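Local coordinates for putative uncharacterized protein (Streptococcus suis, PDB 4XZ7), which is a transglutaminase with antiphagocytic activity that serves as a virulence factor, its transglutaminase-like region probably joining glutamine and lysine side chains of proteins, at residues H295-W306 and M355-M366. Numbering follows the deposited sequence.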
loop_
_atom_site.group_PDB
_atom_site.type_symbol
_atom_site.label_atom_id
_atom_site.label_comp_id
_atom_site.label_asym_id
_atom_site.label_seq_id
_atom_site.Cartn_x
_atom_site.Cartn_y
_atom_site.Cartn_z
ATOM N N HIS B 295 -9.283 16.813 -17.202
ATOM C CA HIS B 295 -8.169 17.701 -16.953
ATOM C C HIS B 295 -8.460 18.576 -15.741
ATOM O O HIS B 295 -9.592 18.603 -15.225
ATOM C CB HIS B 295 -7.888 18.553 -18.202
ATOM C CG HIS B 295 -6.559 19.247 -18.184
ATOM N ND1 HIS B 295 -5.361 18.561 -18.151
ATOM C CD2 HIS B 295 -6.240 20.564 -18.199
ATOM C CE1 HIS B 295 -4.362 19.430 -18.153
ATOM N NE2 HIS B 295 -4.869 20.649 -18.174
ATOM N N ALA B 296 -7.436 19.290 -15.287
ATOM C CA ALA B 296 -7.567 20.187 -14.138
ATOM C C ALA B 296 -6.772 21.461 -14.349
ATOM O O ALA B 296 -5.705 21.442 -14.970
ATOM C CB ALA B 296 -7.118 19.498 -12.867
ATOM N N THR B 297 -7.307 22.571 -13.849
ATOM C CA THR B 297 -6.685 23.879 -14.016
ATOM C C THR B 297 -6.915 24.699 -12.745
ATOM O O THR B 297 -7.660 24.266 -11.868
ATOM C CB THR B 297 -7.277 24.657 -15.229
ATOM O OG1 THR B 297 -8.686 24.847 -15.031
ATOM C CG2 THR B 297 -7.052 23.910 -16.547
ATOM N N ALA B 298 -6.303 25.879 -12.642
ATOM C CA ALA B 298 -6.680 26.789 -11.563
ATOM C C ALA B 298 -7.611 27.867 -12.091
ATOM O O ALA B 298 -7.552 28.233 -13.264
ATOM C CB ALA B 298 -5.469 27.428 -10.926
ATOM N N ARG B 299 -8.486 28.348 -11.218
ATOM C CA ARG B 299 -9.213 29.582 -11.444
ATOM C C ARG B 299 -8.593 30.612 -10.538
ATOM O O ARG B 299 -8.380 30.332 -9.354
ATOM C CB ARG B 299 -10.681 29.413 -11.146
ATOM C CG ARG B 299 -11.424 28.700 -12.241
ATOM C CD ARG B 299 -12.604 29.531 -12.668
ATOM N NE ARG B 299 -12.457 30.010 -14.024
ATOM C CZ ARG B 299 -13.188 30.974 -14.565
ATOM N NH1 ARG B 299 -12.957 31.317 -15.815
ATOM N NH2 ARG B 299 -14.133 31.594 -13.864
ATOM N N VAL B 300 -8.253 31.770 -11.108
ATOM C CA VAL B 300 -7.535 32.826 -10.395
ATOM C C VAL B 300 -8.211 34.161 -10.632
ATOM O O VAL B 300 -8.638 34.447 -11.748
ATOM C CB VAL B 300 -6.066 32.956 -10.852
ATOM C CG1 VAL B 300 -5.221 33.582 -9.753
ATOM C CG2 VAL B 300 -5.501 31.613 -11.237
ATOM N N TYR B 301 -8.296 34.985 -9.601
ATOM C CA TYR B 301 -8.906 36.297 -9.764
ATOM C C TYR B 301 -7.846 37.365 -9.989
ATOM O O TYR B 301 -6.975 37.560 -9.156
ATOM C CB TYR B 301 -9.756 36.654 -8.542
ATOM C CG TYR B 301 -10.498 37.966 -8.687
ATOM C CD1 TYR B 301 -11.683 38.038 -9.411
ATOM C CD2 TYR B 301 -10.018 39.127 -8.103
ATOM C CE1 TYR B 301 -12.371 39.236 -9.552
ATOM C CE2 TYR B 301 -10.703 40.341 -8.239
ATOM C CZ TYR B 301 -11.879 40.384 -8.963
ATOM O OH TYR B 301 -12.570 41.568 -9.103
ATOM N N TYR B 302 -7.917 38.050 -11.119
ATOM C CA TYR B 302 -7.076 39.226 -11.322
ATOM C C TYR B 302 -7.674 40.112 -12.393
ATOM O O TYR B 302 -8.484 39.656 -13.220
ATOM C CB TYR B 302 -5.633 38.838 -11.677
ATOM C CG TYR B 302 -5.472 37.965 -12.914
ATOM C CD1 TYR B 302 -5.397 36.573 -12.807
ATOM C CD2 TYR B 302 -5.376 38.533 -14.181
ATOM C CE1 TYR B 302 -5.246 35.775 -13.937
ATOM C CE2 TYR B 302 -5.218 37.745 -15.313
ATOM C CZ TYR B 302 -5.158 36.368 -15.186
ATOM O OH TYR B 302 -5.005 35.593 -16.314
ATOM N N ASP B 303 -7.298 41.388 -12.348
ATOM C CA ASP B 303 -7.798 42.366 -13.298
ATOM C C ASP B 303 -9.313 42.297 -13.394
ATOM O O ASP B 303 -9.860 42.103 -14.480
ATOM C CB ASP B 303 -7.168 42.143 -14.679
ATOM C CG ASP B 303 -5.695 42.516 -14.720
ATOM O OD1 ASP B 303 -5.117 42.796 -13.646
ATOM O OD2 ASP B 303 -5.115 42.522 -15.828
ATOM N N LYS B 304 -9.978 42.399 -12.245
ATOM C CA LYS B 304 -11.438 42.461 -12.192
ATOM C C LYS B 304 -12.155 41.220 -12.705
ATOM O O LYS B 304 -13.376 41.265 -12.896
ATOM C CB LYS B 304 -11.964 43.656 -13.002
ATOM C CG LYS B 304 -11.459 45.011 -12.597
ATOM C CD LYS B 304 -12.196 46.082 -13.408
ATOM C CE LYS B 304 -11.645 47.466 -13.142
ATOM N NZ LYS B 304 -12.377 48.524 -13.909
ATOM N N LYS B 305 -11.429 40.131 -12.961
ATOM C CA LYS B 305 -12.091 38.951 -13.513
ATOM C C LYS B 305 -11.534 37.631 -13.000
ATOM O O LYS B 305 -10.377 37.535 -12.592
ATOM C CB LYS B 305 -12.018 38.965 -15.050
ATOM C CG LYS B 305 -13.183 39.680 -15.737
ATOM C CD LYS B 305 -13.077 39.594 -17.258
ATOM C CE LYS B 305 -13.015 38.146 -17.754
ATOM N NZ LYS B 305 -14.323 37.423 -17.636
ATOM N N TRP B 306 -12.385 36.614 -13.021
ATOM C CA TRP B 306 -11.945 35.250 -12.758
ATOM C C TRP B 306 -11.477 34.644 -14.069
ATOM O O TRP B 306 -12.179 34.725 -15.076
ATOM C CB TRP B 306 -13.073 34.420 -12.146
ATOM C CG TRP B 306 -13.264 34.666 -10.696
ATOM C CD1 TRP B 306 -14.162 35.514 -10.108
ATOM C CD2 TRP B 306 -12.523 34.064 -9.636
ATOM N NE1 TRP B 306 -14.024 35.473 -8.731
ATOM C CE2 TRP B 306 -13.022 34.587 -8.420
ATOM C CE3 TRP B 306 -11.481 33.133 -9.592
ATOM C CZ2 TRP B 306 -12.519 34.204 -7.186
ATOM C CZ3 TRP B 306 -10.979 32.757 -8.369
ATOM C CH2 TRP B 306 -11.500 33.281 -7.182
ATOM N N MET B 355 -14.229 23.707 -18.021
ATOM C CA MET B 355 -13.884 23.564 -16.615
ATOM C C MET B 355 -15.155 23.786 -15.808
ATOM O O MET B 355 -15.922 24.709 -16.099
ATOM C CB MET B 355 -12.791 24.559 -16.198
ATOM C CG MET B 355 -11.406 24.149 -16.694
ATOM S SD MET B 355 -10.896 22.623 -15.880
ATOM C CE MET B 355 -10.008 21.755 -17.167
ATOM N N ILE B 356 -15.387 22.930 -14.819
ATOM C CA ILE B 356 -16.560 23.047 -13.960
ATOM C C ILE B 356 -16.290 24.031 -12.824
ATOM O O ILE B 356 -15.589 23.717 -11.873
ATOM C CB ILE B 356 -16.972 21.664 -13.390
ATOM C CG1 ILE B 356 -17.282 20.708 -14.547
ATOM C CG2 ILE B 356 -18.164 21.810 -12.445
ATOM C CD1 ILE B 356 -17.682 19.296 -14.138
ATOM N N ILE B 357 -16.844 25.232 -12.929
ATOM C CA ILE B 357 -16.552 26.273 -11.950
ATOM C C ILE B 357 -17.719 26.466 -10.984
ATOM O O ILE B 357 -18.817 25.968 -11.220
ATOM C CB ILE B 357 -16.226 27.609 -12.636
ATOM C CG1 ILE B 357 -17.504 28.300 -13.111
ATOM C CG2 ILE B 357 -15.287 27.394 -13.830
ATOM C CD1 ILE B 357 -17.282 29.741 -13.555
ATOM N N ASP B 358 -17.478 27.186 -9.898
ATOM C CA ASP B 358 -18.530 27.494 -8.930
ATOM C C ASP B 358 -18.608 29.014 -8.715
ATOM O O ASP B 358 -17.824 29.602 -7.959
ATOM C CB ASP B 358 -18.275 26.743 -7.612
ATOM C CG ASP B 358 -19.233 27.161 -6.477
ATOM O OD1 ASP B 358 -20.290 27.790 -6.733
ATOM O OD2 ASP B 358 -18.915 26.842 -5.311
ATOM N N SER B 359 -19.566 29.645 -9.384
ATOM C CA SER B 359 -19.617 31.098 -9.442
ATOM C C SER B 359 -19.931 31.730 -8.094
ATOM O O SER B 359 -19.505 32.849 -7.811
ATOM C CB SER B 359 -20.649 31.545 -10.479
ATOM O OG SER B 359 -20.442 30.882 -11.720
ATOM N N ASN B 360 -20.684 31.017 -7.265
ATOM C CA ASN B 360 -21.011 31.521 -5.939
ATOM C C ASN B 360 -19.739 31.600 -5.118
ATOM O O ASN B 360 -19.460 32.609 -4.461
ATOM C CB ASN B 360 -22.049 30.628 -5.257
ATOM C CG ASN B 360 -23.318 30.487 -6.075
ATOM O OD1 ASN B 360 -23.846 31.470 -6.597
ATOM N ND2 ASN B 360 -23.803 29.256 -6.210
ATOM N N TYR B 361 -18.955 30.528 -5.181
ATOM C CA TYR B 361 -17.682 30.513 -4.490
ATOM C C TYR B 361 -16.766 31.622 -5.010
ATOM O O TYR B 361 -16.044 32.253 -4.243
ATOM C CB TYR B 361 -16.971 29.163 -4.633
ATOM C CG TYR B 361 -15.602 29.258 -4.018
ATOM C CD1 TYR B 361 -15.427 29.164 -2.642
ATOM C CD2 TYR B 361 -14.489 29.522 -4.804
ATOM C CE1 TYR B 361 -14.164 29.299 -2.072
ATOM C CE2 TYR B 361 -13.245 29.665 -4.247
ATOM C CZ TYR B 361 -13.089 29.547 -2.892
ATOM O OH TYR B 361 -11.832 29.688 -2.385
ATOM N N GLU B 362 -16.763 31.827 -6.319
ATOM C CA GLU B 362 -15.898 32.843 -6.895
ATOM C C GLU B 362 -16.309 34.223 -6.383
ATOM O O GLU B 362 -15.461 34.986 -5.901
ATOM C CB GLU B 362 -15.928 32.764 -8.425
ATOM C CG GLU B 362 -14.937 31.725 -8.968
ATOM C CD GLU B 362 -15.101 31.410 -10.457
ATOM O OE1 GLU B 362 -15.612 32.258 -11.235
ATOM O OE2 GLU B 362 -14.708 30.295 -10.851
ATOM N N SER B 363 -17.607 34.518 -6.427
ATOM C CA SER B 363 -18.116 35.804 -5.931
ATOM C C SER B 363 -17.752 35.986 -4.470
ATOM O O SER B 363 -17.388 37.073 -4.047
ATOM C CB SER B 363 -19.632 35.912 -6.117
ATOM O OG SER B 363 -19.951 35.981 -7.496
ATOM N N TRP B 364 -17.815 34.891 -3.721
ATOM C CA TRP B 364 -17.458 34.885 -2.311
ATOM C C TRP B 364 -15.958 35.074 -2.079
ATOM O O TRP B 364 -15.544 35.890 -1.255
ATOM C CB TRP B 364 -17.923 33.573 -1.674
ATOM C CG TRP B 364 -17.585 33.455 -0.234
ATOM C CD1 TRP B 364 -18.291 33.969 0.817
ATOM C CD2 TRP B 364 -16.456 32.779 0.329
ATOM N NE1 TRP B 364 -17.673 33.647 2.000
ATOM C CE2 TRP B 364 -16.545 32.918 1.731
ATOM C CE3 TRP B 364 -15.388 32.048 -0.214
ATOM C CZ2 TRP B 364 -15.598 32.373 2.600
ATOM C CZ3 TRP B 364 -14.447 31.512 0.649
ATOM C CH2 TRP B 364 -14.561 31.679 2.045
ATOM N N ALA B 365 -15.150 34.308 -2.809
ATOM C CA ALA B 365 -13.706 34.277 -2.589
ATOM C C ALA B 365 -13.045 35.611 -2.930
ATOM O O ALA B 365 -12.189 36.093 -2.194
ATOM C CB ALA B 365 -13.071 33.143 -3.402
ATOM N N MET B 366 -13.451 36.208 -4.044
ATOM C CA MET B 366 -12.864 37.469 -4.480
ATOM C C MET B 366 -13.072 38.567 -3.446
ATOM O O MET B 366 -12.352 39.564 -3.442
ATOM C CB MET B 366 -13.451 37.902 -5.823
ATOM C CG MET B 366 -14.844 38.488 -5.746
ATOM S SD MET B 366 -15.590 38.621 -7.380
ATOM C CE MET B 366 -17.088 39.526 -6.985
#
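The indole of Trp306 is sandwiched: Tyr301 CB sits on one face, Glu362 CG lies 3.4 Å above the plane of the other, and Met366 SD and Ala365 CB meet the ring edge. In the mixed sheet of this transglutaminase-like domain, strand 282-288 runs between strands 294-302 and 354-357, antiparallel to both, and helix 359-365 folds back over the hairpin that turns at 302-305. The arrangement illustrates how an aromatic ring seats a helix on a sheet. Glu362 CB makes a CH-pi contact 3.5 Å from the centroid of the indole's five-membered ring, while a weak, bent bond joins Trp306 NE1 to Glu362 O. The methionine covers a second ring, with Met366 CB 4.0 Å from the Tyr301 centroid and its sulfur oblique to it. Beyond CG, Glu362 runs extended (chi2 169°) across the indole, bringing OE1 to the guanidinium edge in a salt bridge with Arg299 NH2, whose hydrogen bond is weak; Ile357 CG2 packs over a guanidinium face. Each of these two buried side chains has a further polar partner: Tyr283 OH is hydrogen-bonded to Glu362 OE2, and Arg299 NH1 to Thr308 OG1. Farther along, Thr297 OG1, buried without a hydrogen-bonding partner, lies 3.2 Å from Met355 SD.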